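Local structure of succinate-semialdehyde dehydrogenase (NAD(P)(+)) (Marinobacter aquaeolei, 3RH9) at residues 277-282 with 311-316; 315-320 with 327-332. The protein probably oxidises succinate semialdehyde to succinate with NAD(P)+ as electron acceptor, as a member of the aldehyde dehydrogenase family. All blocks are in the same frame, centred on the assembly; numbering follows the deposited sequence.

Contact 1: 277-282 with 311-316; sequences NLIANK and AERVNK
The helical segments 277-282 and 311-316 come nearest at I279 and R313, whose CA atoms stand 7.6 Å apart, and the gap between them is bridged chiefly by the side chain of I279, met by R313 and V314. I279 sets out toward the second helix and divides its contacts between these two neighbouring residues. With CG1 beside the backbone N and opposite the carbonyl carbon (chi1 -60°), the longer branch reaches across. Its CG1 lies 3.9 Å from R313 CD, and R313 CB is almost as near, so the inner methylenes of the arginine serve as an apolar wall. The CD1 methyl goes further and meets CG2 of V314 at 3.8 Å, the two side chains running roughly at right angles. Both helices belong to the catalytic domain of the aldehyde dehydrogenase fold. Helix 271-283 makes the crossover between the adjacent parallel strands 262-265 and 295-299, a beta-alpha-beta unit, and helix 303-316 follows the second strand and lies against helix 271-283. I279 also rests on L310, one turn before V314, which continues the apolar seam, and L278 joins it by touching F306 and L310. R313 has a double role. Its chain is extended from CG to NE and carries the guanidinium past the isoleucine to a salt bridge from NH1 to D276 OD1 and another from NH2 to E272 OE1. The two acids are one turn apart on helix 271-283, and being held by both is likely to restrict rotation of the guanidinium about its last bonds.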
loop_
_atom_site.group_PDB
_atom_site.type_symbol
_atom_site.label_atom_id
_atom_site.label_comp_id
_atom_site.label_asym_id
_atom_site.label_seq_id
_atom_site.Cartn_x
_atom_site.Cartn_y
_atom_site.Cartn_z
ATOM N N ASN A 277 -10.177 29.800 -13.050
ATOM C CA ASN A 277 -9.601 28.544 -12.614
ATOM C C ASN A 277 -10.057 27.359 -13.453
ATOM O O ASN A 277 -9.264 26.475 -13.794
ATOM C CB ASN A 277 -9.912 28.312 -11.146
ATOM C CG ASN A 277 -8.876 28.931 -10.242
ATOM O OD1 ASN A 277 -7.785 28.382 -10.066
ATOM N ND2 ASN A 277 -9.206 30.080 -9.659
ATOM N N LEU A 278 -11.340 27.351 -13.790
ATOM C CA LEU A 278 -11.909 26.240 -14.529
ATOM C C LEU A 278 -11.213 26.100 -15.872
ATOM O O LEU A 278 -10.770 25.004 -16.230
ATOM C CB LEU A 278 -13.405 26.430 -14.726
ATOM C CG LEU A 278 -14.262 25.170 -14.617
ATOM C CD1 LEU A 278 -15.613 25.387 -15.283
ATOM C CD2 LEU A 278 -13.553 23.950 -15.193
ATOM N N ILE A 279 -11.089 27.211 -16.599
ATOM C CA ILE A 279 -10.440 27.195 -17.910
ATOM C C ILE A 279 -8.982 26.751 -17.844
ATOM O O ILE A 279 -8.499 26.094 -18.761
ATOM C CB ILE A 279 -10.516 28.551 -18.618
ATOM C CG1 ILE A 279 -11.970 28.965 -18.838
ATOM C CG2 ILE A 279 -9.812 28.487 -19.937
ATOM C CD1 ILE A 279 -12.673 28.202 -19.917
ATOM N N ALA A 280 -8.275 27.085 -16.769
ATOM C CA ALA A 280 -6.876 26.665 -16.645
ATOM C C ALA A 280 -6.736 25.177 -16.289
ATOM O O ALA A 280 -5.818 24.491 -16.746
ATOM C CB ALA A 280 -6.138 27.542 -15.635
ATOM N N ASN A 281 -7.659 24.683 -15.477
ATOM C CA ASN A 281 -7.626 23.298 -15.040
ATOM C C ASN A 281 -8.078 22.355 -16.158
ATOM O O ASN A 281 -7.414 21.359 -16.478
ATOM C CB ASN A 281 -8.505 23.154 -13.787
ATOM C CG ASN A 281 -8.903 21.714 -13.489
ATOM O OD1 ASN A 281 -8.567 21.175 -12.437
ATOM N ND2 ASN A 281 -9.652 21.101 -14.391
ATOM N N LYS A 282 -9.206 22.704 -16.768
ATOM C CA LYS A 282 -9.870 21.833 -17.728
ATOM C C LYS A 282 -9.115 21.582 -19.033
ATOM O O LYS A 282 -9.226 20.510 -19.610
ATOM C CB LYS A 282 -11.268 22.377 -18.054
ATOM C CG LYS A 282 -12.008 21.530 -19.073
ATOM C CD LYS A 282 -12.196 20.096 -18.586
ATOM C CE LYS A 282 -12.543 19.171 -19.733
ATOM N NZ LYS A 282 -13.291 17.952 -19.311
ATOM N N ALA A 311 -18.307 30.497 -21.640
ATOM C CA ALA A 311 -18.423 30.564 -23.093
ATOM C C ALA A 311 -17.634 31.755 -23.610
ATOM O O ALA A 311 -17.019 31.689 -24.672
ATOM C CB ALA A 311 -19.875 30.672 -23.502
ATOM N N GLU A 312 -17.654 32.839 -22.841
ATOM C CA GLU A 312 -16.872 34.033 -23.146
ATOM C C GLU A 312 -15.371 33.757 -23.296
ATOM O O GLU A 312 -14.720 34.296 -24.185
ATOM C CB GLU A 312 -17.081 35.069 -22.051
ATOM C CG GLU A 312 -16.374 36.370 -22.311
ATOM C CD GLU A 312 -16.596 37.364 -21.198
ATOM O OE1 GLU A 312 -15.896 37.265 -20.157
ATOM O OE2 GLU A 312 -17.475 38.248 -21.367
ATOM N N ARG A 313 -14.825 32.928 -22.410
ATOM C CA ARG A 313 -13.399 32.612 -22.423
ATOM C C ARG A 313 -13.072 31.532 -23.428
ATOM O O ARG A 313 -12.025 31.570 -24.076
ATOM C CB ARG A 313 -12.944 32.164 -21.039
ATOM C CG ARG A 313 -13.137 33.224 -20.007
ATOM C CD ARG A 313 -13.073 32.679 -18.612
ATOM N NE ARG A 313 -13.869 33.504 -17.712
ATOM C CZ ARG A 313 -13.430 34.611 -17.129
ATOM N NH1 ARG A 313 -12.191 35.029 -17.345
ATOM N NH2 ARG A 313 -14.230 35.295 -16.324
ATOM N N VAL A 314 -13.971 30.566 -23.548
ATOM C CA VAL A 314 -13.778 29.476 -24.482
ATOM C C VAL A 314 -13.710 29.959 -25.934
ATOM O O VAL A 314 -12.905 29.463 -26.731
ATOM C CB VAL A 314 -14.885 28.407 -24.341
ATOM C CG1 VAL A 314 -14.962 27.540 -25.600
ATOM C CG2 VAL A 314 -14.624 27.550 -23.124
ATOM N N ASN A 315 -14.548 30.928 -26.283
ATOM C CA ASN A 315 -14.619 31.358 -27.676
ATOM C C ASN A 315 -13.370 32.092 -28.139
ATOM O O ASN A 315 -13.032 32.070 -29.315
ATOM C CB ASN A 315 -15.902 32.143 -27.949
ATOM C CG ASN A 315 -17.131 31.238 -27.955
ATOM O OD1 ASN A 315 -17.084 30.109 -28.471
ATOM N ND2 ASN A 315 -18.228 31.712 -27.362
ATOM N N LYS A 316 -12.658 32.700 -27.201
ATOM C CA LYS A 316 -11.391 33.342 -27.529
ATOM C C LYS A 316 -10.284 32.320 -27.744
ATOM O O LYS A 316 -9.289 32.618 -28.374
ATOM C CB LYS A 316 -10.993 34.349 -26.444
ATOM C CG LYS A 316 -12.102 35.328 -26.099
ATOM C CD LYS A 316 -11.806 36.104 -24.827
ATOM C CE LYS A 316 -12.711 37.339 -24.735
ATOM N NZ LYS A 316 -12.302 38.280 -23.641
#

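Contact 2: 315-320 with 327-332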
loop_
_atom_site.group_PDB
_atom_site.type_symbol
_atom_site.label_atom_id
_atom_site.label_comp_id
_atom_site.label_asym_id
_atom_site.label_seq_id
_atom_site.Cartn_x
_atom_site.Cartn_y
_atom_site.Cartn_z
ATOM N N ASN A 315 -14.548 30.928 -26.283
ATOM C CA ASN A 315 -14.619 31.358 -27.676
ATOM C C ASN A 315 -13.370 32.092 -28.139
ATOM O O ASN A 315 -13.032 32.070 -29.315
ATOM C CB ASN A 315 -15.902 32.143 -27.949
ATOM C CG ASN A 315 -17.131 31.238 -27.955
ATOM O OD1 ASN A 315 -17.084 30.109 -28.471
ATOM N ND2 ASN A 315 -18.228 31.712 -27.362
ATOM N N LYS A 316 -12.658 32.700 -27.201
ATOM C CA LYS A 316 -11.391 33.342 -27.529
ATOM C C LYS A 316 -10.284 32.320 -27.744
ATOM O O LYS A 316 -9.289 32.618 -28.374
ATOM C CB LYS A 316 -10.993 34.349 -26.444
ATOM C CG LYS A 316 -12.102 35.328 -26.099
ATOM C CD LYS A 316 -11.806 36.104 -24.827
ATOM C CE LYS A 316 -12.711 37.339 -24.735
ATOM N NZ LYS A 316 -12.302 38.280 -23.641
HETATM N N MSE A 317 -10.452 31.110 -27.230
HETATM C CA MSE A 317 -9.399 30.103 -27.364
HETATM C C MSE A 317 -9.201 29.605 -28.794
HETATM O O MSE A 317 -10.064 29.753 -29.648
HETATM C CB MSE A 317 -9.654 28.929 -26.436
HETATM C CG MSE A 317 -9.703 29.315 -24.983
HETATM SE SE MSE A 317 -10.050 27.759 -23.854
HETATM C CE MSE A 317 -8.483 26.695 -24.332
ATOM N N THR A 318 -8.061 28.989 -29.039
ATOM C CA THR A 318 -7.685 28.624 -30.381
ATOM C C THR A 318 -7.148 27.213 -30.371
ATOM O O THR A 318 -6.411 26.838 -29.470
ATOM C CB THR A 318 -6.616 29.592 -30.897
ATOM O OG1 THR A 318 -5.569 29.725 -29.916
ATOM C CG2 THR A 318 -7.241 30.955 -31.132
ATOM N N VAL A 319 -7.538 26.429 -31.368
ATOM C CA VAL A 319 -7.095 25.051 -31.498
ATOM C C VAL A 319 -6.236 24.935 -32.730
ATOM O O VAL A 319 -6.535 25.532 -33.744
ATOM C CB VAL A 319 -8.286 24.113 -31.728
ATOM C CG1 VAL A 319 -8.023 22.736 -31.125
ATOM C CG2 VAL A 319 -9.542 24.720 -31.164
ATOM N N GLY A 320 -5.177 24.154 -32.650
ATOM C CA GLY A 320 -4.373 23.872 -33.820
ATOM C C GLY A 320 -3.131 23.065 -33.499
ATOM O O GLY A 320 -2.969 22.581 -32.378
ATOM N N ILE A 327 -1.442 28.972 -30.206
ATOM C CA ILE A 327 -2.350 27.847 -30.046
ATOM C C ILE A 327 -2.540 27.481 -28.574
ATOM O O ILE A 327 -1.586 27.098 -27.895
ATOM C CB ILE A 327 -1.859 26.625 -30.822
ATOM C CG1 ILE A 327 -2.098 26.838 -32.316
ATOM C CG2 ILE A 327 -2.577 25.388 -30.350
ATOM C CD1 ILE A 327 -3.526 27.207 -32.654
ATOM N N ASP A 328 -3.772 27.599 -28.090
ATOM C CA ASP A 328 -4.091 27.274 -26.700
ATOM C C ASP A 328 -4.253 25.790 -26.440
ATOM O O ASP A 328 -3.958 25.316 -25.355
ATOM C CB ASP A 328 -5.359 27.993 -26.257
ATOM C CG ASP A 328 -5.265 29.481 -26.447
ATOM O OD1 ASP A 328 -4.196 30.052 -26.138
ATOM O OD2 ASP A 328 -6.252 30.074 -26.921
ATOM N N ILE A 329 -4.742 25.056 -27.427
ATOM C CA ILE A 329 -4.904 23.620 -27.274
ATOM C C ILE A 329 -4.645 22.899 -28.585
ATOM O O ILE A 329 -5.021 23.386 -29.653
ATOM C CB ILE A 329 -6.310 23.241 -26.725
ATOM C CG1 ILE A 329 -6.905 22.109 -27.557
ATOM C CG2 ILE A 329 -7.270 24.432 -26.742
ATOM C CD1 ILE A 329 -8.362 21.852 -27.272
ATOM N N GLY A 330 -3.987 21.745 -28.499
ATOM C CA GLY A 330 -3.619 20.975 -29.677
ATOM C C GLY A 330 -4.532 19.783 -29.889
ATOM O O GLY A 330 -5.573 19.695 -29.267
ATOM N N PRO A 331 -4.142 18.844 -30.751
ATOM C CA PRO A 331 -5.087 17.761 -31.014
ATOM C C PRO A 331 -5.178 16.843 -29.804
ATOM O O PRO A 331 -4.390 17.004 -28.863
ATOM C CB PRO A 331 -4.443 17.001 -32.176
ATOM C CG PRO A 331 -3.146 17.709 -32.483
ATOM C CD PRO A 331 -2.815 18.566 -31.312
ATOM N N LEU A 332 -6.139 15.919 -29.820
ATOM C CA LEU A 332 -6.197 14.818 -28.854
ATOM C C LEU A 332 -5.248 13.728 -29.334
ATOM O O LEU A 332 -4.819 13.752 -30.472
ATOM C CB LEU A 332 -7.611 14.247 -28.760
ATOM C CG LEU A 332 -8.775 15.175 -28.460
ATOM C CD1 LEU A 332 -10.051 14.368 -28.433
ATOM C CD2 LEU A 332 -8.559 15.872 -27.133
#
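I327 brings its CD1 methyl against the backbone of V319 and G320, 3.5 Å from G320 N, while its CG2 comes equally near to G320 O. With a smaller alanine here, the V319-G320 peptide is likely to lose the cover of the CD1 and CG2 methyls, opening a gap beside it. At D328 the carboxylate reaches back to the backbone: OD2 accepts the N-H of T318 at 3.0 Å, approached on its anti side and 30° out of the carboxylate plane. The backbone N of D328 makes two weak bonds across the contact, to T318 O and to T318 OG1, a hydroxyl that is also bonded to G326 O. I329 is the centre of the exchange. Its N donates to T318 O (3.2 Å) and its O accepts from G320 N (3.1 Å), the pattern of a single parallel beta bridge with V319, closing the loop between helix 303-316 and helix 335-350. Its side chain is gripped from two directions: CG2 meets M317 CE (selenomethionine in this crystal) at 3.5 Å, and CG1 lies alongside V319 CG1. M317 gets there through a bend at chi3 (60°). G330 then offers its CA to G320 O in a CA-H...O contact, with P331 CD loosely beside the same oxygen.

How the contacts relate
Contact 1 and contact 2 follow one another along the chain: N315 and K316 end the segment 311-316 of contact 1 and begin the segment 315-320 of contact 2. Their centres are 11 Å apart, and they meet directly where CG2 of I279 lies 4.0 Å from SE of M317, so one isoleucine packs against the helix through one branch and against the loop after it through the other. Two shared neighbours tie them further: F283 touches both V314 and M317, and P372 touches both V314 and V319. Each contact is centred about 22 Å from the centre of the chain and lies away from the predicted active-site residue E256.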